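Local coordinates for protein pectate lyase (Cellvibrio cellulosa, PDB 1GXM) that cleaves pectate (polygalacturonate) chains by anti beta-elimination, this chain being the catalytic module of a family 10 polysaccharide lyase, at residues R207-E212 and S291-S296; Y278-L283 and Y312-N317; L189-A194 and E212-S217. One frame throughout, in Å; residues are numbered along the deposited sequence.

Contact 1. Residues R207-E212 and S291-S296; sequences RAYELE and SDRDGS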
loop_
_atom_site.group_PDB
_atom_site.type_symbol
_atom_site.label_atom_id
_atom_site.label_comp_id
_atom_site.label_asym_id
_atom_site.label_seq_id
_atom_site.Cartn_x
_atom_site.Cartn_y
_atom_site.Cartn_z
ATOM N N ARG A 207 3.937 -11.883 -9.643
ATOM C CA ARG A 207 5.000 -12.842 -9.866
ATOM C C ARG A 207 4.427 -14.247 -9.831
ATOM O O ARG A 207 3.254 -14.446 -9.543
ATOM C CB ARG A 207 6.133 -12.624 -8.875
ATOM C CG ARG A 207 6.786 -11.288 -9.108
ATOM C CD ARG A 207 7.801 -10.886 -8.097
ATOM N NE ARG A 207 7.169 -10.585 -6.831
ATOM C CZ ARG A 207 7.794 -10.066 -5.785
ATOM N NH1 ARG A 207 9.085 -9.782 -5.865
ATOM N NH2 ARG A 207 7.135 -9.835 -4.661
ATOM N N ALA A 208 5.251 -15.224 -10.154
ATOM C CA ALA A 208 4.738 -16.576 -10.358
ATOM C C ALA A 208 3.980 -17.107 -9.151
ATOM O O ALA A 208 3.000 -17.824 -9.296
ATOM C CB ALA A 208 5.855 -17.519 -10.705
ATOM N N TYR A 209 4.454 -16.736 -7.973
ATOM C CA TYR A 209 3.946 -17.279 -6.718
ATOM C C TYR A 209 2.942 -16.340 -6.078
ATOM O O TYR A 209 2.578 -16.530 -4.926
ATOM C CB TYR A 209 5.127 -17.576 -5.756
ATOM C CG TYR A 209 6.148 -16.473 -5.763
ATOM C CD1 TYR A 209 6.011 -15.345 -4.962
ATOM C CD2 TYR A 209 7.250 -16.533 -6.629
ATOM C CE1 TYR A 209 6.942 -14.300 -5.024
ATOM C CE2 TYR A 209 8.155 -15.498 -6.692
ATOM C CZ TYR A 209 7.993 -14.383 -5.903
ATOM O OH TYR A 209 8.920 -13.363 -5.957
ATOM N N GLU A 210 2.490 -15.330 -6.823
ATOM C CA GLU A 210 1.541 -14.326 -6.356
ATOM C C GLU A 210 0.270 -14.429 -7.179
ATOM O O GLU A 210 0.157 -13.842 -8.227
ATOM C CB GLU A 210 2.164 -12.944 -6.451
ATOM C CG GLU A 210 3.308 -12.820 -5.465
ATOM C CD GLU A 210 4.126 -11.573 -5.593
ATOM O OE1 GLU A 210 4.258 -11.020 -6.698
ATOM O OE2 GLU A 210 4.662 -11.134 -4.564
ATOM N N LEU A 211 -0.671 -15.218 -6.699
ATOM C CA LEU A 211 -1.830 -15.584 -7.481
ATOM C C LEU A 211 -3.014 -14.711 -7.132
ATOM O O LEU A 211 -3.028 -13.990 -6.157
ATOM C CB LEU A 211 -2.144 -17.050 -7.244
ATOM C CG LEU A 211 -1.016 -18.040 -7.484
ATOM C CD1 LEU A 211 -1.550 -19.442 -7.347
ATOM C CD2 LEU A 211 -0.443 -17.882 -8.873
ATOM N N GLU A 212 -4.052 -14.846 -7.927
ATOM C CA GLU A 212 -5.314 -14.184 -7.660
ATOM C C GLU A 212 -5.853 -14.686 -6.337
ATOM O O GLU A 212 -5.916 -15.878 -6.095
ATOM C CB GLU A 212 -6.341 -14.473 -8.760
ATOM C CG GLU A 212 -5.833 -14.241 -10.190
ATOM C CD GLU A 212 -5.219 -15.490 -10.834
ATOM O OE1 GLU A 212 -4.538 -16.307 -10.157
ATOM O OE2 GLU A 212 -5.410 -15.690 -12.054
ATOM N N SER A 291 1.680 -20.922 -2.939
ATOM C CA SER A 291 2.097 -21.059 -4.321
ATOM C C SER A 291 3.597 -21.328 -4.363
ATOM O O SER A 291 4.227 -21.603 -3.339
ATOM C CB SER A 291 1.648 -19.845 -5.130
ATOM O OG SER A 291 1.944 -20.016 -6.497
ATOM N N ASP A 292 4.170 -21.276 -5.546
ATOM C CA ASP A 292 5.563 -21.607 -5.700
ATOM C C ASP A 292 6.010 -21.054 -7.030
ATOM O O ASP A 292 5.227 -20.440 -7.733
ATOM C CB ASP A 292 5.714 -23.125 -5.645
ATOM C CG ASP A 292 7.032 -23.585 -5.067
ATOM O OD1 ASP A 292 8.037 -22.845 -5.145
ATOM O OD2 ASP A 292 7.103 -24.722 -4.551
ATOM N N ARG A 293 7.267 -21.290 -7.383
ATOM C CA ARG A 293 7.807 -20.695 -8.596
ATOM C C ARG A 293 7.170 -21.224 -9.853
ATOM O O ARG A 293 7.229 -20.545 -10.874
ATOM C CB ARG A 293 9.319 -20.841 -8.624
ATOM C CG ARG A 293 9.953 -19.957 -7.563
ATOM C CD ARG A 293 11.345 -19.565 -7.864
ATOM N NE ARG A 293 11.988 -18.752 -6.841
ATOM C CZ ARG A 293 12.085 -17.429 -6.859
ATOM N NH1 ARG A 293 11.543 -16.697 -7.832
ATOM N NH2 ARG A 293 12.736 -16.818 -5.883
ATOM N N ASP A 294 6.520 -22.388 -9.774
ATOM C CA ASP A 294 5.785 -22.930 -10.915
ATOM C C ASP A 294 4.387 -22.343 -11.066
ATOM O O ASP A 294 3.673 -22.707 -11.973
ATOM C CB ASP A 294 5.710 -24.445 -10.866
ATOM C CG ASP A 294 4.956 -24.974 -9.673
ATOM O OD1 ASP A 294 4.597 -24.216 -8.734
ATOM O OD2 ASP A 294 4.667 -26.179 -9.609
ATOM N N GLY A 295 3.988 -21.452 -10.175
ATOM C CA GLY A 295 2.681 -20.856 -10.219
ATOM C C GLY A 295 1.563 -21.768 -9.769
ATOM O O GLY A 295 0.418 -21.441 -9.981
ATOM N N SER A 296 1.887 -22.897 -9.145
ATOM C CA SER A 296 0.883 -23.823 -8.642
ATOM C C SER A 296 0.199 -23.258 -7.409
ATOM O O SER A 296 0.647 -22.282 -6.822
ATOM C CB SER A 296 1.528 -25.156 -8.320
ATOM O OG SER A 296 2.503 -25.016 -7.305
HETATM O O HOH W 1 10.628 -13.417 -8.235
#

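Contact 2. Residues Y278-L283 and Y312-N317; sequences YRFYDL and YSWGGN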
loop_
_atom_site.group_PDB
_atom_site.type_symbol
_atom_site.label_atom_id
_atom_site.label_comp_id
_atom_site.label_asym_id
_atom_site.label_seq_id
_atom_site.Cartn_x
_atom_site.Cartn_y
_atom_site.Cartn_z
ATOM N N TYR A 278 -3.272 -15.472 6.659
ATOM C CA TYR A 278 -2.548 -15.867 5.479
ATOM C C TYR A 278 -2.266 -14.674 4.583
ATOM O O TYR A 278 -3.015 -13.698 4.548
ATOM C CB TYR A 278 -3.324 -16.907 4.693
ATOM C CG TYR A 278 -3.435 -18.227 5.409
ATOM C CD1 TYR A 278 -4.463 -18.478 6.300
ATOM C CD2 TYR A 278 -2.501 -19.222 5.202
ATOM C CE1 TYR A 278 -4.550 -19.693 6.955
ATOM C CE2 TYR A 278 -2.575 -20.431 5.862
ATOM C CZ TYR A 278 -3.604 -20.662 6.722
ATOM O OH TYR A 278 -3.664 -21.875 7.365
ATOM N N ARG A 279 -1.187 -14.767 3.829
ATOM C CA ARG A 279 -0.914 -13.767 2.819
ATOM C C ARG A 279 -1.899 -13.834 1.653
ATOM O O ARG A 279 -2.243 -12.793 1.079
ATOM C CB ARG A 279 0.503 -13.924 2.320
ATOM C CG ARG A 279 0.982 -12.809 1.441
ATOM C CD ARG A 279 2.442 -12.728 1.454
ATOM N NE ARG A 279 2.960 -11.602 0.708
ATOM C CZ ARG A 279 4.215 -11.247 0.739
ATOM N NH1 ARG A 279 5.065 -11.938 1.458
ATOM N NH2 ARG A 279 4.626 -10.210 0.039
ATOM N N PHE A 280 -2.323 -15.044 1.322
ATOM C CA PHE A 280 -3.213 -15.296 0.194
ATOM C C PHE A 280 -4.382 -16.139 0.637
ATOM O O PHE A 280 -4.191 -17.198 1.222
ATOM C CB PHE A 280 -2.479 -16.047 -0.903
ATOM C CG PHE A 280 -1.221 -15.377 -1.362
ATOM C CD1 PHE A 280 -1.262 -14.325 -2.262
ATOM C CD2 PHE A 280 0.004 -15.800 -0.891
ATOM C CE1 PHE A 280 -0.107 -13.707 -2.647
ATOM C CE2 PHE A 280 1.157 -15.183 -1.278
ATOM C CZ PHE A 280 1.106 -14.145 -2.183
ATOM N N TYR A 281 -5.581 -15.683 0.316
ATOM C CA TYR A 281 -6.794 -16.447 0.525
ATOM C C TYR A 281 -7.493 -16.673 -0.795
ATOM O O TYR A 281 -7.564 -15.791 -1.642
ATOM C CB TYR A 281 -7.778 -15.692 1.397
ATOM C CG TYR A 281 -7.349 -15.556 2.814
ATOM C CD1 TYR A 281 -6.514 -14.538 3.203
ATOM C CD2 TYR A 281 -7.766 -16.470 3.763
ATOM C CE1 TYR A 281 -6.134 -14.399 4.512
ATOM C CE2 TYR A 281 -7.377 -16.355 5.070
ATOM C CZ TYR A 281 -6.568 -15.314 5.456
ATOM O OH TYR A 281 -6.157 -15.164 6.764
ATOM N N ASP A 282 -8.069 -17.847 -0.948
ATOM C CA ASP A 282 -8.838 -18.129 -2.142
ATOM C C ASP A 282 -10.031 -17.178 -2.233
ATOM O O ASP A 282 -10.763 -16.992 -1.257
ATOM C CB ASP A 282 -9.295 -19.576 -2.135
ATOM C CG ASP A 282 -10.045 -19.943 -3.368
ATOM O OD1 ASP A 282 -11.287 -19.741 -3.418
ATOM O OD2 ASP A 282 -9.458 -20.406 -4.335
ATOM N N LEU A 283 -10.249 -16.616 -3.417
ATOM C CA LEU A 283 -11.270 -15.610 -3.627
ATOM C C LEU A 283 -12.648 -16.089 -3.217
ATOM O O LEU A 283 -13.427 -15.322 -2.705
ATOM C CB LEU A 283 -11.284 -15.194 -5.089
ATOM C CG LEU A 283 -10.108 -14.323 -5.489
ATOM C CD1 LEU A 283 -10.057 -14.218 -6.983
ATOM C CD2 LEU A 283 -10.183 -12.923 -4.895
ATOM N N TYR A 312 10.010 -16.190 1.286
ATOM C CA TYR A 312 8.826 -15.346 1.161
ATOM C C TYR A 312 7.927 -15.663 2.336
ATOM O O TYR A 312 7.843 -16.823 2.748
ATOM C CB TYR A 312 8.125 -15.706 -0.144
ATOM C CG TYR A 312 7.065 -14.779 -0.665
ATOM C CD1 TYR A 312 7.393 -13.606 -1.310
ATOM C CD2 TYR A 312 5.719 -15.110 -0.579
ATOM C CE1 TYR A 312 6.413 -12.794 -1.827
ATOM C CE2 TYR A 312 4.744 -14.295 -1.080
ATOM C CZ TYR A 312 5.091 -13.153 -1.739
ATOM O OH TYR A 312 4.127 -12.316 -2.249
ATOM N N SER A 313 7.283 -14.645 2.899
ATOM C CA SER A 313 6.390 -14.855 4.031
ATOM C C SER A 313 5.002 -15.193 3.538
ATOM O O SER A 313 4.410 -14.442 2.766
ATOM C CB SER A 313 6.278 -13.616 4.896
ATOM O OG SER A 313 7.498 -13.355 5.506
ATOM N N TRP A 314 4.448 -16.288 4.009
ATOM C CA TRP A 314 3.153 -16.790 3.546
ATOM C C TRP A 314 2.015 -16.498 4.510
ATOM O O TRP A 314 0.883 -16.859 4.253
ATOM C CB TRP A 314 3.256 -18.294 3.267
ATOM C CG TRP A 314 4.172 -18.523 2.129
ATOM C CD1 TRP A 314 5.516 -18.734 2.187
ATOM C CD2 TRP A 314 3.846 -18.400 0.745
ATOM N NE1 TRP A 314 6.034 -18.808 0.921
ATOM C CE2 TRP A 314 5.028 -18.604 0.018
ATOM C CE3 TRP A 314 2.665 -18.183 0.044
ATOM C CZ2 TRP A 314 5.069 -18.591 -1.349
ATOM C CZ3 TRP A 314 2.715 -18.167 -1.328
ATOM C CH2 TRP A 314 3.908 -18.346 -2.009
ATOM N N GLY A 315 2.329 -15.829 5.615
ATOM C CA GLY A 315 1.353 -15.481 6.611
ATOM C C GLY A 315 1.986 -14.522 7.573
ATOM O O GLY A 315 3.180 -14.263 7.523
ATOM N N GLY A 316 1.179 -14.033 8.486
ATOM C CA GLY A 316 1.659 -13.099 9.458
ATOM C C GLY A 316 0.556 -12.523 10.298
ATOM O O GLY A 316 -0.587 -12.902 10.229
ATOM N N ASN A 317 0.944 -11.558 11.105
ATOM C CA ASN A 317 0.071 -10.929 12.056
ATOM C C ASN A 317 -0.623 -9.709 11.448
ATOM O O ASN A 317 -0.764 -8.673 12.078
ATOM C CB ASN A 317 0.954 -10.635 13.290
ATOM C CG ASN A 317 0.282 -9.710 14.272
ATOM O OD1 ASN A 317 0.862 -8.814 14.899
ATOM N ND2 ASN A 317 -0.987 -9.966 14.436
HETATM O O HOH W 2 8.017 -11.857 1.946
HETATM O O HOH W 3 -0.832 -17.450 2.190
#

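Contact 3. Residues L189-A194 and E212-S217; sequences LTVWCA and ESLSGS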
loop_
_atom_site.group_PDB
_atom_site.type_symbol
_atom_site.label_atom_id
_atom_site.label_comp_id
_atom_site.label_asym_id
_atom_site.label_seq_id
_atom_site.Cartn_x
_atom_site.Cartn_y
_atom_site.Cartn_z
ATOM N N LEU A 189 -19.120 -8.471 0.722
ATOM C CA LEU A 189 -17.970 -7.609 0.511
ATOM C C LEU A 189 -16.818 -8.032 1.423
ATOM O O LEU A 189 -17.022 -8.229 2.618
ATOM C CB LEU A 189 -18.348 -6.170 0.823
ATOM C CG LEU A 189 -17.610 -5.051 0.154
ATOM C CD1 LEU A 189 -17.578 -5.161 -1.387
ATOM C CD2 LEU A 189 -18.301 -3.734 0.565
ATOM N N THR A 190 -15.609 -8.152 0.867
ATOM C CA THR A 190 -14.441 -8.607 1.623
ATOM C C THR A 190 -13.314 -7.608 1.499
ATOM O O THR A 190 -13.413 -6.531 2.026
ATOM C CB THR A 190 -14.020 -10.050 1.244
ATOM O OG1 THR A 190 -13.702 -10.163 -0.148
ATOM C CG2 THR A 190 -15.177 -11.034 1.518
ATOM N N VAL A 191 -12.239 -7.968 0.806
ATOM C CA VAL A 191 -11.044 -7.135 0.737
ATOM C C VAL A 191 -10.515 -7.128 -0.699
ATOM O O VAL A 191 -11.308 -7.166 -1.635
ATOM C CB VAL A 191 -10.001 -7.513 1.807
ATOM C CG1 VAL A 191 -10.545 -7.221 3.184
ATOM C CG2 VAL A 191 -9.537 -8.965 1.688
ATOM N N TRP A 192 -9.200 -7.046 -0.868
ATOM C CA TRP A 192 -8.604 -6.841 -2.163
ATOM C C TRP A 192 -7.495 -7.836 -2.379
ATOM O O TRP A 192 -6.880 -8.328 -1.448
ATOM C CB TRP A 192 -7.997 -5.419 -2.286
ATOM C CG TRP A 192 -9.031 -4.367 -2.139
ATOM C CD1 TRP A 192 -9.700 -3.741 -3.139
ATOM C CD2 TRP A 192 -9.593 -3.881 -0.917
ATOM N NE1 TRP A 192 -10.624 -2.882 -2.620
ATOM C CE2 TRP A 192 -10.583 -2.941 -1.258
ATOM C CE3 TRP A 192 -9.335 -4.120 0.432
ATOM C CZ2 TRP A 192 -11.334 -2.269 -0.300
ATOM C CZ3 TRP A 192 -10.068 -3.467 1.375
ATOM C CH2 TRP A 192 -11.079 -2.566 1.013
ATOM N N CYS A 193 -7.226 -8.099 -3.639
ATOM C CA CYS A 193 -6.022 -8.781 -4.074
ATOM C C CYS A 193 -4.867 -7.804 -4.028
ATOM O O CYS A 193 -5.043 -6.608 -4.030
ATOM C CB CYS A 193 -6.223 -9.297 -5.508
ATOM S SG CYS A 193 -4.999 -10.486 -6.036
ATOM N N ALA A 194 -3.650 -8.321 -4.014
ATOM C CA ALA A 194 -2.487 -7.447 -4.022
ATOM C C ALA A 194 -2.389 -6.647 -5.311
ATOM O O ALA A 194 -1.767 -5.606 -5.343
ATOM C CB ALA A 194 -1.229 -8.200 -3.781
ATOM N N GLU A 212 -4.052 -14.846 -7.927
ATOM C CA GLU A 212 -5.314 -14.184 -7.660
ATOM C C GLU A 212 -5.853 -14.686 -6.337
ATOM O O GLU A 212 -5.916 -15.878 -6.095
ATOM C CB GLU A 212 -6.341 -14.473 -8.760
ATOM C CG GLU A 212 -5.833 -14.241 -10.190
ATOM C CD GLU A 212 -5.219 -15.490 -10.834
ATOM O OE1 GLU A 212 -4.538 -16.307 -10.157
ATOM O OE2 GLU A 212 -5.410 -15.690 -12.054
ATOM N N SER A 213 -6.266 -13.746 -5.508
ATOM C CA SER A 213 -6.495 -14.024 -4.113
ATOM C C SER A 213 -6.989 -12.803 -3.407
ATOM O O SER A 213 -6.914 -11.700 -3.936
ATOM C CB SER A 213 -5.195 -14.450 -3.462
ATOM O OG SER A 213 -4.194 -13.488 -3.693
ATOM N N LEU A 214 -7.510 -13.000 -2.205
ATOM C CA LEU A 214 -7.581 -11.896 -1.246
ATOM C C LEU A 214 -6.267 -11.809 -0.511
ATOM O O LEU A 214 -5.705 -12.815 -0.064
ATOM C CB LEU A 214 -8.703 -12.118 -0.252
ATOM C CG LEU A 214 -10.076 -12.245 -0.898
ATOM C CD1 LEU A 214 -11.097 -12.560 0.167
ATOM C CD2 LEU A 214 -10.454 -10.996 -1.622
ATOM N N SER A 215 -5.776 -10.592 -0.388
ATOM C CA SER A 215 -4.485 -10.343 0.232
ATOM C C SER A 215 -4.645 -10.012 1.696
ATOM O O SER A 215 -5.162 -8.964 2.061
ATOM C CB SER A 215 -3.773 -9.176 -0.433
ATOM O OG SER A 215 -2.520 -8.927 0.196
ATOM N N GLY A 216 -4.157 -10.899 2.546
ATOM C CA GLY A 216 -4.136 -10.630 3.963
ATOM C C GLY A 216 -3.171 -9.520 4.311
ATOM O O GLY A 216 -3.391 -8.792 5.262
ATOM N N SER A 217 -2.090 -9.398 3.551
ATOM C CA SER A 217 -1.049 -8.417 3.834
ATOM C C SER A 217 -1.403 -7.025 3.351
ATOM O O SER A 217 -1.224 -6.064 4.066
ATOM C CB SER A 217 0.256 -8.857 3.187
ATOM O OG SER A 217 0.028 -9.229 1.844
HETATM O O HOH W 4 -2.919 -11.122 -3.210
#

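Contact 1. Residues R207-E212 and S291-S296
Ala-208 and Gly-295 bring two tight bends together. The carbonyl O of Ala-208 sits 3.2 Å from Gly-295 CA in a CA-H...O contact with 144° at the hydrogen, and on the same bend Ala-208 CB presses to 3.3 Å from Arg-293 O. Each bend is a type I beta turn, Arg-207 to Glu-210 against Asp-292 to Gly-295, and they meet without direct hydrogen bonds between them. The close side is centred on Ser-291. With OG anti to the backbone N (chi1 -175°), its OG lies 3.4 Å from Tyr-209 CA and donates to Ser-296 O at 2.6 Å, in the plane of that carbonyl. Leu-211 packs on this closed-up hydroxyl: CD1 touches both Ser-291 OG and Ser-296 O at 3.6 Å, while CD2 leans on Gly-295 O. Both turns belong to irregular connections of the pectic acid lyase module, one joining strands 195-196 and 214-215, the other strands 290-291 and 297-298. Each is stiffened from within. A side-on salt bridge, NE to OE1 and NH2 to OE2, joins Arg-207 to Glu-210, and OE1 also takes the Arg-207 N-H; in the other bend Asp-294 OD1 forms an Asx turn with Ser-296 N and accepts from Ser-296 OG as well. Toward solvent the fit slackens. The extended Arg-293 chain runs side by side with Tyr-209, its guanidinium 83° from the ring plane, and its NH1 comes no nearer than 3.8 Å to Tyr-209 CE2. A water 2.8 Å from Tyr-209 OH joins them through only a weak bond from Arg-293 NH1. Arg-293 NE makes a salt bridge with Glu-307, and Tyr-209 makes a cation-pi contact with Arg-308.

Contact 2. Residues Y278-L283 and Y312-N317
Arg-279 reaches across to Ser-313 and Tyr-312. Its NH1 donates to Ser-313 O at 2.9 Å with an N-H...O angle of 168°, meeting a lone pair in the carbonyl plane while the oxygen lies near the guanidinium plane. This polar grip flanks the antiparallel pairing of strands 274-278 and 315-316, where Tyr-278 and Gly-315 form a non-hydrogen-bonded pair. Just beyond it, Arg-279 N donates to Trp-314 O at 3.0 Å from well above that carbonyl's plane. The same oxygen accepts from a water that also takes the Phe-280 N-H; a second water accepts from both Arg-279 NH1 and Ser-313 N. Arg-279 has CG anti to its backbone N (chi1 -170°), and from CG to NE the chain is extended; the guanidinium lies over the Tyr-312 ring. There it stacks nearly flat, planes 11° apart and centres 3.8 Å apart, an off-centre cation-pi contact displaced toward the phenol end. Tyr-312 OH is hydrogen-bonded to Glu-210 OE2. Outside this stack lies an aromatic cluster. Tyr-312 and Phe-280 cross at about a right angle, meeting edge to edge with Phe-280 CE2 3.7 Å from Tyr-312 CE2. On Trp-314, whose NE1 is bonded to Arg-308 O, the nearest ring atom to Phe-280 is CZ3, 3.4 Å from Phe-280 CE2.

Contact 3. Residues L189-A194 and E212-S217
Trp-192 O accepts the backbone N-H of Ser-215 at 2.7 Å, a nearly straight bond (167° at the hydrogen) that pins strand 214-215 to the 189-194 loop. One residue on, Cys-193 wraps Ser-213 O: CB lies 3.0 Å from that oxygen and SG 3.1 Å, with SG turned anti to the backbone N (chi1 -166°). Ser-213 O is buried here without a polar partner anywhere in the model. A water donates to Ser-213 OG at 2.7 Å and accepts from Ala-194 N; the Ser-213 hydroxyl is also bonded to Leu-211 O. On the apolar side Leu-214 crosses Val-191 and Thr-190 at about right angles; Val-191 CG2 rests 3.8 Å from Leu-214 CB, and Thr-190 OG1, itself bonded to Trp-183 O, lies 3.6 Å from Leu-214 CD1. Trp-245 of helix 233-246 backs all three. Farther out, the Trp-192 side chain leaves the backbone away from the strand, its ring packs on Val-222, Leu-223 and Leu-226 of helix 219-226, and NE1 is bonded to Ile-178 O. Strand 214-215 runs antiparallel to strand 280-281, and the loop joins that two-stranded sheet to the helical core, in keeping with the alpha/alpha toroid of family 10 pectate lyases.

How the contacts relate
Contact 3 is the buried one, its centre about 12 Å from the centre of the chain; contacts 2 and 1 are partly buried and lie progressively farther out, contact 1 with solvent along one side. The chemistry follows: a backbone bond and aliphatic packing at the helices, a stacked arginine and aromatic rings in contact 2, turn-to-turn van der Waals fit in contact 1. Strands 214-215 and 280-281, neighbours in one sheet, bind contact 3 to contact 2 through Tyr-281 O and Leu-214 N, 2.8 Å apart. Contacts 1 and 2 meet where Tyr-209 CE1 packs on Tyr-312 CE1, and segment 207-212 of contact 1 runs into segment 212-217 of contact 3, sharing Glu-212.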